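Local coordinates for protein yjcS (Bacillus subtilis, PDB 1Q8B) that is of unestablished function but is probably a small monooxygenase of the antibiotic biosynthesis type, with a dimeric alpha-beta barrel fold, at residues Asn43-Cys48 with Glu67-Glu72. Residues are numbered along the deposited sequence; the frame is centred on the assembly and turned at random.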
# COMPACT_ATOMS: atom_id res chain seq x y z
N ASN A 43 13.28 -0.93 3.00
CA ASN A 43 14.03 -0.32 4.09
C ASN A 43 14.25 1.16 3.82
O ASN A 43 14.59 1.92 4.72
CB ASN A 43 15.38 -1.01 4.30
CG ASN A 43 15.29 -2.20 5.25
OD1 ASN A 43 15.29 -3.35 4.82
ND2 ASN A 43 15.18 -1.92 6.54
N LYS A 44 14.05 1.56 2.57
CA LYS A 44 14.20 2.96 2.18
C LYS A 44 12.89 3.72 2.35
O LYS A 44 12.88 4.95 2.29
CB LYS A 44 14.65 3.08 0.73
CG LYS A 44 16.02 2.50 0.42
CD LYS A 44 16.25 2.57 -1.09
CE LYS A 44 17.53 1.89 -1.51
NZ LYS A 44 17.62 1.85 -3.01
N GLU A 45 11.79 3.00 2.55
CA GLU A 45 10.50 3.66 2.74
C GLU A 45 10.61 4.47 4.01
O GLU A 45 11.21 4.02 5.00
CB GLU A 45 9.36 2.65 2.88
CG GLU A 45 9.19 1.72 1.70
CD GLU A 45 8.03 0.75 1.89
OE1 GLU A 45 7.96 -0.25 1.14
OE2 GLU A 45 7.19 0.99 2.78
N GLU A 46 10.04 5.67 4.00
CA GLU A 46 10.09 6.55 5.14
C GLU A 46 9.58 5.94 6.45
O GLU A 46 10.22 6.06 7.49
CB GLU A 46 9.30 7.82 4.84
CG GLU A 46 10.03 9.08 5.24
CD GLU A 46 11.42 9.13 4.64
OE1 GLU A 46 11.52 9.05 3.40
OE2 GLU A 46 12.41 9.26 5.40
N GLY A 47 8.42 5.28 6.38
CA GLY A 47 7.84 4.68 7.57
C GLY A 47 8.40 3.35 8.05
O GLY A 47 7.96 2.82 9.06
N CYS A 48 9.39 2.81 7.34
CA CYS A 48 9.98 1.53 7.73
C CYS A 48 11.18 1.65 8.67
O CYS A 48 12.20 2.23 8.32
CB CYS A 48 10.41 0.76 6.47
SG CYS A 48 11.09 -0.88 6.81
N GLU A 67 9.52 -7.38 10.87
CA GLU A 67 9.22 -6.00 10.48
C GLU A 67 8.92 -5.07 11.65
O GLU A 67 8.27 -5.46 12.62
CB GLU A 67 8.02 -5.98 9.54
CG GLU A 67 8.12 -6.89 8.32
CD GLU A 67 6.80 -7.00 7.56
OE1 GLU A 67 5.91 -6.13 7.74
OE2 GLU A 67 6.64 -7.95 6.77
N ILE A 68 9.39 -3.83 11.53
CA ILE A 68 9.11 -2.79 12.52
C ILE A 68 8.72 -1.54 11.72
O ILE A 68 9.45 -1.12 10.83
CB ILE A 68 10.33 -2.44 13.41
CG1 ILE A 68 10.82 -3.68 14.16
CG2 ILE A 68 9.93 -1.39 14.44
CD1 ILE A 68 11.99 -3.38 15.09
N TRP A 69 7.56 -0.97 12.03
CA TRP A 69 7.10 0.22 11.31
C TRP A 69 6.81 1.37 12.26
O TRP A 69 6.59 1.16 13.46
CB TRP A 69 5.82 -0.09 10.53
CG TRP A 69 5.90 -1.29 9.64
CD1 TRP A 69 5.64 -2.59 9.98
CD2 TRP A 69 6.27 -1.31 8.26
NE1 TRP A 69 5.82 -3.41 8.90
CE2 TRP A 69 6.21 -2.65 7.82
CE3 TRP A 69 6.66 -0.31 7.34
CZ2 TRP A 69 6.50 -3.03 6.51
CZ3 TRP A 69 6.95 -0.70 6.03
CH2 TRP A 69 6.87 -2.04 5.63
N GLU A 70 6.81 2.59 11.73
CA GLU A 70 6.53 3.78 12.52
C GLU A 70 5.10 3.70 13.05
O GLU A 70 4.81 4.22 14.12
CB GLU A 70 6.66 5.03 11.66
CG GLU A 70 8.08 5.34 11.23
CD GLU A 70 8.92 5.91 12.36
OE1 GLU A 70 8.37 6.13 13.47
OE2 GLU A 70 10.13 6.14 12.14
N ASN A 71 4.23 3.05 12.29
CA ASN A 71 2.83 2.90 12.67
C ASN A 71 2.09 2.02 11.67
O ASN A 71 2.67 1.54 10.69
CB ASN A 71 2.17 4.27 12.72
CG ASN A 71 2.47 5.09 11.49
OD1 ASN A 71 2.10 4.71 10.38
ND2 ASN A 71 3.16 6.20 11.68
N GLU A 72 0.81 1.79 11.93
CA GLU A 72 -0.00 0.96 11.07
C GLU A 72 -0.19 1.47 9.65
O GLU A 72 -0.28 0.67 8.71
CB GLU A 72 -1.37 0.73 11.70
CG GLU A 72 -1.34 -0.23 12.85
CD GLU A 72 -2.66 -0.32 13.57
OE1 GLU A 72 -3.70 -0.47 12.88
OE2 GLU A 72 -2.66 -0.24 14.82
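Cys-48 and Trp-69 face each other as an antiparallel non-hydrogen-bonded pair, their CA atoms 4.8 Å apart, where strand 48-55 begins and strand 62-69 ends in the antiparallel sheet of a ferredoxin-like, dimeric alpha-beta barrel subunit. One residue beyond that pair, Glu-70 N donates to Gly-47 O at 2.9 Å, with an N-H...O angle of 162°. Gly-47 belongs to the type I turn Glu-45 to Cys-48, which leads the chain from helix 28-42 into the sheet. CG of Glu-70 lies 3.3 Å from the same Gly-47 O, alongside the turn.

Both paired side chains project from the same face of the sheet. With its SG anti to the backbone N, Cys-48 places the sulfur 4.6 Å from the centroid of the six-membered ring of Trp-69 and 24° off the ring normal, hence over the face, a sulfur-aromatic contact. At the edge of that ring, near its plane, Glu-45 OE2 lies 3.7 Å from Trp-69 CZ3, while Glu-45 OE1 is hydrogen-bonded to His-83 NE2 and His-78 ND1. His-78 also meets the indole, and Ala-74 and Val-75 of helix 72-78 touch it. The rotation of the indole is further fixed at its pyrrole edge, where Trp-69 NE1 donates to the anti lone pair of Glu-67 OE1 at 3.0 Å, the oxygen lying just 3° out of the ring plane.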